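Local coordinates for protein YPL144W (PDB 2Z5B) that acts as a chaperone of 20S proteasome assembly, promoting formation of the alpha-ring as a heterodimer with IRC25, and takes part in maintaining telomere length, at residues L24-T29 / L43-K48; S58-Y63 / V117-L122; R101-I106 / Y136-C141. All blocks are in the same frame, centred on the assembly; numbering follows the deposited sequence.

Contact 1: L24-T29 / L43-K48; sequences LDVIAT and LVVGFK
The phenyl ring of F47 receives L24 at its edge: L24 CD2 lies near the ring plane, 3.7 Å from F47 CD1. Elsewhere the same ring meets W119 edge-to-face, and M129 and L130 of helix 128-132 also touch it, a setting that suits a large apolar ring. The D25 side chain, which carries the other flat group, crosses that of K48 at about a right angle, with OD1 3.4 Å from K48 NZ in a salt bridge. K48 NZ also donates to L24 O at 2.9 Å, coming from above the carbonyl plane. The lysine chain bends at chi3 and chi4 (-38° and -43°), and the second of these bends places NZ for both contacts. Beyond this charged end the strands pair antiparallel, forming a beta hairpin. D25 and G46 are a hydrogen-bonded pair, D25 N reaching G46 O at 2.8 Å, and I27 and V44 are another, V44 N lying 2.7 Å from I27 O. Branched or small side chains fill the two sides of the ribbon. V26, A28, L43 and V45 share one side, where V26 CG2 and V45 CG2 lie side by side 4.0 Å apart and V26 CG1 presses on L43 CD1 at 3.4 Å, closer than two methyl groups normally come. Helix 134-149 covers this side through C141 and L144. On the reverse side, I27 and V44 touch through their CB atoms at 4.2 Å, while D25 and I27 pack on M1, and V44 on F34, of the partner chain, YLR021W. The chemistry thus splits the ribbon: one apolar side serves the chain's own helical layer, the other serves the heterodimer, and the ion pair sits at one end, where water could weaken it.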
# COMPACT_ATOMS: atom_id res chain seq x y z
N LEU A 24 -11.57 -16.49 -2.83
CA LEU A 24 -10.68 -15.33 -2.84
C LEU A 24 -10.66 -14.66 -1.48
O LEU A 24 -11.67 -14.66 -0.77
CB LEU A 24 -11.10 -14.31 -3.92
CG LEU A 24 -11.29 -14.85 -5.35
CD1 LEU A 24 -12.06 -13.87 -6.19
CD2 LEU A 24 -9.95 -15.20 -5.98
N ASP A 25 -9.51 -14.10 -1.15
CA ASP A 25 -9.26 -13.36 0.08
C ASP A 25 -9.03 -11.90 -0.29
O ASP A 25 -8.18 -11.60 -1.12
CB ASP A 25 -8.00 -13.94 0.71
CG ASP A 25 -7.85 -13.57 2.17
OD1 ASP A 25 -8.85 -13.16 2.78
OD2 ASP A 25 -6.72 -13.69 2.69
N VAL A 26 -9.78 -11.00 0.36
CA VAL A 26 -9.80 -9.59 0.00
C VAL A 26 -9.60 -8.70 1.25
O VAL A 26 -10.18 -8.95 2.31
CB VAL A 26 -11.15 -9.23 -0.69
CG1 VAL A 26 -11.31 -7.72 -0.84
CG2 VAL A 26 -11.29 -9.94 -2.06
N ILE A 27 -8.73 -7.69 1.10
CA ILE A 27 -8.74 -6.51 1.97
C ILE A 27 -8.95 -5.30 1.05
O ILE A 27 -8.19 -5.10 0.11
CB ILE A 27 -7.39 -6.35 2.72
CG1 ILE A 27 -7.18 -7.51 3.70
CG2 ILE A 27 -7.28 -4.96 3.43
CD1 ILE A 27 -5.73 -7.72 4.04
N ALA A 28 -9.98 -4.50 1.32
CA ALA A 28 -10.30 -3.35 0.48
C ALA A 28 -10.36 -2.10 1.34
O ALA A 28 -11.01 -2.11 2.40
CB ALA A 28 -11.67 -3.55 -0.22
N THR A 29 -9.67 -1.04 0.91
CA THR A 29 -9.81 0.26 1.55
C THR A 29 -10.65 1.15 0.63
O THR A 29 -10.32 1.33 -0.54
CB THR A 29 -8.47 0.92 1.85
OG1 THR A 29 -7.67 0.02 2.63
CG2 THR A 29 -8.68 2.27 2.59
N LEU A 43 -7.20 -2.23 -3.24
CA LEU A 43 -7.66 -3.61 -3.13
C LEU A 43 -6.47 -4.52 -3.02
O LEU A 43 -5.53 -4.43 -3.81
CB LEU A 43 -8.54 -4.01 -4.33
CG LEU A 43 -8.94 -5.49 -4.42
CD1 LEU A 43 -9.87 -5.86 -3.28
CD2 LEU A 43 -9.61 -5.81 -5.74
N VAL A 44 -6.48 -5.36 -1.98
CA VAL A 44 -5.54 -6.48 -1.91
C VAL A 44 -6.37 -7.74 -2.17
O VAL A 44 -7.41 -7.96 -1.51
CB VAL A 44 -4.80 -6.56 -0.56
CG1 VAL A 44 -3.78 -7.70 -0.57
CG2 VAL A 44 -4.11 -5.23 -0.24
N VAL A 45 -5.96 -8.54 -3.15
CA VAL A 45 -6.74 -9.73 -3.54
C VAL A 45 -5.82 -10.91 -3.84
O VAL A 45 -4.73 -10.74 -4.37
CB VAL A 45 -7.77 -9.43 -4.68
CG1 VAL A 45 -7.09 -8.93 -5.96
CG2 VAL A 45 -8.66 -10.69 -4.98
N GLY A 46 -6.25 -12.10 -3.45
CA GLY A 46 -5.48 -13.32 -3.69
C GLY A 46 -6.36 -14.53 -3.46
O GLY A 46 -7.52 -14.40 -3.09
N PHE A 47 -5.79 -15.71 -3.68
CA PHE A 47 -6.48 -16.94 -3.33
C PHE A 47 -6.42 -17.13 -1.82
O PHE A 47 -5.57 -16.55 -1.14
CB PHE A 47 -5.87 -18.14 -4.08
CG PHE A 47 -5.92 -18.00 -5.58
CD1 PHE A 47 -7.07 -17.53 -6.21
CD2 PHE A 47 -4.83 -18.37 -6.35
CE1 PHE A 47 -7.11 -17.41 -7.60
CE2 PHE A 47 -4.87 -18.26 -7.74
CZ PHE A 47 -6.03 -17.77 -8.36
N LYS A 48 -7.36 -17.90 -1.29
CA LYS A 48 -7.37 -18.20 0.13
C LYS A 48 -7.07 -19.68 0.36
O LYS A 48 -7.54 -20.54 -0.38
CB LYS A 48 -8.74 -17.88 0.71
CG LYS A 48 -8.77 -17.93 2.24
CD LYS A 48 -10.17 -18.04 2.79
CE LYS A 48 -11.15 -17.23 2.01
NZ LYS A 48 -10.65 -15.87 1.66

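Contact 2: S58-Y63 / V117-L122; sequences SLSCYY and VTWSSL
An antiparallel pairing of neighbouring strands, S58-Y63 with V117-S121, lies inside the six-stranded sheet and is interrupted by a beta bulge. Regular hydrogen-bonded pairs flank the irregularity: S58 N meets S121 O at 2.9 Å, and V117 N meets Y63 O at 2.7 Å. Between them two residues, S60 and C61, stand opposite the single W119. S60 N donates to W119 O at 2.9 Å, and W119 N returns a bond to C61 O at 3.0 Å. S60 takes up the extra residue with a helical backbone (psi -37°), and the buried C61 N has no partner. The bulge also turns the S60 side chain toward S121; the two OG atoms lie only 2.5 Å apart, so the exact length of their bond is doubtful. A small hydroxyl suits both places, since S121 OG also bonds to E125, whose other carboxylate oxygen takes W119 NE1. On the other side of the sheet T118 spreads its two branches: CG2, anti to the backbone N, touches L59 CG at 3.5 Å, and OG1 comes within 3.3 Å of Y62 CD1, approaching that ring obliquely. Y62 OH bonds to S144 of the partner chain, YLR021W. Strand 83-87 runs parallel to 115-121 with 58-67 between them and helix 94-111 linking them, the topology of a beta-alpha-beta crossover in an alpha/beta fold.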
# COMPACT_ATOMS: atom_id res chain seq x y z
N SER A 58 2.95 -13.55 -1.01
CA SER A 58 3.84 -12.56 -1.61
C SER A 58 3.03 -11.44 -2.24
O SER A 58 1.97 -11.69 -2.79
CB SER A 58 4.69 -13.20 -2.71
OG SER A 58 5.54 -14.19 -2.19
N LEU A 59 3.55 -10.22 -2.16
CA LEU A 59 2.98 -9.11 -2.92
C LEU A 59 3.57 -9.23 -4.32
O LEU A 59 4.72 -8.90 -4.54
CB LEU A 59 3.34 -7.76 -2.28
CG LEU A 59 2.56 -6.53 -2.78
CD1 LEU A 59 2.83 -5.28 -1.94
CD2 LEU A 59 2.84 -6.23 -4.22
N SER A 60 2.78 -9.75 -5.26
CA SER A 60 3.34 -10.11 -6.57
C SER A 60 3.36 -8.93 -7.52
O SER A 60 4.29 -8.76 -8.30
CB SER A 60 2.56 -11.28 -7.19
OG SER A 60 2.82 -12.47 -6.48
N CYS A 61 2.32 -8.11 -7.43
CA CYS A 61 2.21 -6.93 -8.29
C CYS A 61 1.36 -5.87 -7.59
O CYS A 61 0.41 -6.23 -6.91
CB CYS A 61 1.56 -7.34 -9.62
SG CYS A 61 1.47 -6.02 -10.85
N TYR A 62 1.72 -4.59 -7.76
CA TYR A 62 1.00 -3.43 -7.20
C TYR A 62 0.73 -2.54 -8.38
O TYR A 62 1.69 -2.05 -9.00
CB TYR A 62 1.88 -2.67 -6.20
CG TYR A 62 1.18 -1.67 -5.30
CD1 TYR A 62 -0.16 -1.85 -4.90
CD2 TYR A 62 1.86 -0.56 -4.80
CE1 TYR A 62 -0.78 -0.94 -4.05
CE2 TYR A 62 1.24 0.35 -3.95
CZ TYR A 62 -0.07 0.15 -3.56
OH TYR A 62 -0.70 1.06 -2.73
N TYR A 63 -0.54 -2.37 -8.72
CA TYR A 63 -0.93 -1.65 -9.94
C TYR A 63 -1.78 -0.45 -9.61
O TYR A 63 -2.64 -0.54 -8.75
CB TYR A 63 -1.73 -2.57 -10.86
CG TYR A 63 -1.44 -2.30 -12.33
CD1 TYR A 63 -2.10 -1.29 -13.02
CD2 TYR A 63 -0.49 -3.05 -13.00
CE1 TYR A 63 -1.79 -1.04 -14.38
CE2 TYR A 63 -0.20 -2.83 -14.34
CZ TYR A 63 -0.85 -1.81 -15.02
OH TYR A 63 -0.54 -1.60 -16.35
N VAL A 117 -4.21 -1.65 -6.79
CA VAL A 117 -4.51 -3.08 -6.65
C VAL A 117 -3.25 -3.88 -6.34
O VAL A 117 -2.24 -3.75 -7.01
CB VAL A 117 -5.16 -3.64 -7.94
CG1 VAL A 117 -5.16 -5.15 -7.96
CG2 VAL A 117 -6.59 -3.18 -8.04
N THR A 118 -3.33 -4.71 -5.31
CA THR A 118 -2.28 -5.67 -5.05
C THR A 118 -2.76 -7.07 -5.38
O THR A 118 -3.83 -7.46 -4.91
CB THR A 118 -1.92 -5.69 -3.54
OG1 THR A 118 -1.37 -4.41 -3.17
CG2 THR A 118 -0.92 -6.77 -3.25
N TRP A 119 -1.96 -7.84 -6.13
CA TRP A 119 -2.20 -9.26 -6.25
C TRP A 119 -1.29 -10.00 -5.26
O TRP A 119 -0.07 -9.87 -5.30
CB TRP A 119 -2.07 -9.82 -7.69
CG TRP A 119 -2.41 -11.32 -7.65
CD1 TRP A 119 -1.52 -12.33 -7.47
CD2 TRP A 119 -3.72 -11.92 -7.66
NE1 TRP A 119 -2.19 -13.54 -7.40
CE2 TRP A 119 -3.54 -13.31 -7.51
CE3 TRP A 119 -5.02 -11.42 -7.78
CZ2 TRP A 119 -4.62 -14.21 -7.51
CZ3 TRP A 119 -6.09 -12.31 -7.78
CH2 TRP A 119 -5.89 -13.69 -7.64
N SER A 120 -1.93 -10.69 -4.33
CA SER A 120 -1.29 -11.44 -3.26
C SER A 120 -1.23 -12.90 -3.67
O SER A 120 -2.27 -13.51 -3.90
CB SER A 120 -2.11 -11.28 -1.96
OG SER A 120 -1.68 -12.22 -0.97
N SER A 121 -0.02 -13.47 -3.72
CA SER A 121 0.19 -14.84 -4.17
C SER A 121 0.45 -15.79 -3.02
O SER A 121 1.43 -15.63 -2.30
CB SER A 121 1.38 -14.90 -5.13
OG SER A 121 1.07 -14.22 -6.34
N LEU A 122 -0.43 -16.77 -2.85
CA LEU A 122 -0.16 -17.86 -1.92
C LEU A 122 1.20 -18.50 -2.22
O LEU A 122 1.62 -18.57 -3.38
CB LEU A 122 -1.26 -18.93 -2.00
CG LEU A 122 -2.64 -18.60 -1.42
CD1 LEU A 122 -3.62 -19.78 -1.57
CD2 LEU A 122 -2.56 -18.17 0.06

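Contact 3: R101-I106 / Y136-C141; sequences RHMATI and YILKKC
On the helix whose H102, M103 and I106 meet L138, the carbonyl oxygen of R101 is gripped twice by T105: OG1 donates from above the carbonyl plane at 2.8 Å, and T105 N supplies the helical bond to R101 O at 3.0 Å. This common use of threonine inside a helix satisfies its hydroxyl locally. Across to 136-141 the contact is apolar, and the two helical segments run at 31° to each other. L138 projects its two methyls against the first helix: CD2 lies 3.5 Å from M103 N, against the backbone, while CD1 touches I106 CD1 at 4.0 Å, those two side chains crossing at about a right angle. M103 slides past L138 in the opposite direction. Its chain, bent at chi2 and chi3 (67° and 77°), brings SD to 3.6 Å from C141 CB and CE to 3.8 Å from I137 CG2. The flexible thioether suits a site it reaches by curling between the helices and the sheet, where L43 and V117 also touch it. An alanine here would probably open a gap beside C141 and I137, since SD and CE would be gone, while the backbone contact to L138 CD2 would remain. H102 turns its ring to H134, bonding ND1 to H134 NE2. With carbon and sulfur making the side-chain contacts between the two segments, shape and burial rather than charge set their fit.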
# COMPACT_ATOMS: atom_id res chain seq x y z
N ARG A 101 -3.46 -5.44 -13.66
CA ARG A 101 -3.76 -4.36 -14.61
C ARG A 101 -5.24 -4.26 -14.88
O ARG A 101 -5.80 -3.19 -14.73
CB ARG A 101 -3.02 -4.57 -15.94
CG ARG A 101 -3.37 -3.51 -17.00
CD ARG A 101 -2.46 -3.68 -18.23
NE ARG A 101 -2.47 -5.06 -18.75
CZ ARG A 101 -3.35 -5.56 -19.62
NH1 ARG A 101 -4.35 -4.81 -20.11
NH2 ARG A 101 -3.24 -6.81 -20.02
N HIS A 102 -5.86 -5.38 -15.27
CA HIS A 102 -7.30 -5.41 -15.52
C HIS A 102 -8.10 -5.00 -14.30
O HIS A 102 -9.04 -4.21 -14.42
CB HIS A 102 -7.76 -6.79 -15.98
CG HIS A 102 -7.38 -7.10 -17.39
ND1 HIS A 102 -7.08 -8.38 -17.81
CD2 HIS A 102 -7.25 -6.31 -18.48
CE1 HIS A 102 -6.77 -8.36 -19.10
NE2 HIS A 102 -6.87 -7.11 -19.53
N MET A 103 -7.74 -5.55 -13.14
CA MET A 103 -8.42 -5.22 -11.90
C MET A 103 -8.42 -3.73 -11.62
O MET A 103 -9.47 -3.14 -11.44
CB MET A 103 -7.83 -5.98 -10.71
CG MET A 103 -8.67 -5.89 -9.44
SD MET A 103 -10.25 -6.74 -9.58
CE MET A 103 -9.70 -8.44 -9.40
N ALA A 104 -7.25 -3.12 -11.61
CA ALA A 104 -7.14 -1.71 -11.30
C ALA A 104 -7.87 -0.87 -12.34
O ALA A 104 -8.61 0.02 -11.99
CB ALA A 104 -5.68 -1.29 -11.21
N THR A 105 -7.66 -1.18 -13.62
CA THR A 105 -8.24 -0.40 -14.72
C THR A 105 -9.76 -0.50 -14.74
O THR A 105 -10.44 0.51 -14.87
CB THR A 105 -7.65 -0.82 -16.09
OG1 THR A 105 -6.21 -0.77 -16.03
CG2 THR A 105 -8.06 0.19 -17.18
N ILE A 106 -10.29 -1.71 -14.60
CA ILE A 106 -11.73 -1.90 -14.60
C ILE A 106 -12.40 -1.27 -13.36
O ILE A 106 -13.47 -0.65 -13.46
CB ILE A 106 -12.14 -3.38 -14.79
CG1 ILE A 106 -11.75 -3.86 -16.19
CG2 ILE A 106 -13.66 -3.55 -14.63
CD1 ILE A 106 -11.39 -5.34 -16.27
N TYR A 136 -14.07 -14.48 -13.88
CA TYR A 136 -14.71 -14.72 -12.58
C TYR A 136 -14.11 -13.82 -11.50
O TYR A 136 -14.84 -13.21 -10.73
CB TYR A 136 -14.53 -16.17 -12.17
CG TYR A 136 -15.05 -16.49 -10.79
CD1 TYR A 136 -16.41 -16.69 -10.57
CD2 TYR A 136 -14.18 -16.60 -9.71
CE1 TYR A 136 -16.90 -17.00 -9.30
CE2 TYR A 136 -14.65 -16.89 -8.45
CZ TYR A 136 -16.01 -17.10 -8.25
OH TYR A 136 -16.48 -17.39 -7.00
N ILE A 137 -12.78 -13.76 -11.44
CA ILE A 137 -12.13 -13.01 -10.36
C ILE A 137 -12.48 -11.52 -10.47
O ILE A 137 -12.86 -10.88 -9.49
CB ILE A 137 -10.60 -13.23 -10.33
CG1 ILE A 137 -10.26 -14.69 -9.97
CG2 ILE A 137 -9.93 -12.28 -9.34
CD1 ILE A 137 -8.82 -15.09 -10.26
N LEU A 138 -12.35 -10.97 -11.68
CA LEU A 138 -12.71 -9.58 -11.90
C LEU A 138 -14.16 -9.25 -11.52
O LEU A 138 -14.41 -8.30 -10.77
CB LEU A 138 -12.42 -9.16 -13.34
CG LEU A 138 -10.97 -9.27 -13.82
CD1 LEU A 138 -10.89 -9.19 -15.36
CD2 LEU A 138 -10.09 -8.19 -13.18
N LYS A 139 -15.13 -10.04 -12.02
CA LYS A 139 -16.55 -9.76 -11.72
C LYS A 139 -16.90 -9.89 -10.24
O LYS A 139 -17.67 -9.08 -9.71
CB LYS A 139 -17.49 -10.60 -12.60
CG LYS A 139 -17.64 -12.07 -12.23
CD LYS A 139 -19.00 -12.32 -11.54
CE LYS A 139 -19.45 -13.77 -11.72
NZ LYS A 139 -20.78 -14.05 -11.07
N LYS A 140 -16.33 -10.88 -9.57
CA LYS A 140 -16.61 -11.04 -8.15
C LYS A 140 -16.08 -9.86 -7.34
O LYS A 140 -16.69 -9.46 -6.35
CB LYS A 140 -16.06 -12.35 -7.59
CG LYS A 140 -16.78 -13.63 -8.13
CD LYS A 140 -18.30 -13.65 -7.93
CE LYS A 140 -18.69 -14.40 -6.66
NZ LYS A 140 -20.16 -14.70 -6.58
N CYS A 141 -14.95 -9.31 -7.77
CA CYS A 141 -14.39 -8.15 -7.07
C CYS A 141 -15.20 -6.90 -7.34
O CYS A 141 -15.42 -6.10 -6.44
CB CYS A 141 -12.91 -7.96 -7.41
SG CYS A 141 -11.81 -9.18 -6.61

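From the N terminus, contact 1 comes first, closing the hairpin loop between strands 24-31 and 41-47. It is complete before contact 2 opens at S58, so these two stand in series, yet the sheet joins them side by side: L43 and V45 bond through their backbones to T118 and S120. Contact 2 closes a far longer loop, and contact 3 crosses it, because helix 94-111 lies within that loop while helix 134-149 follows strand 115-121. Contact 3 therefore ties the two long helices together over the sheet face lined by L43, V45 and V117, making sheet and helices one compact alpha/beta body.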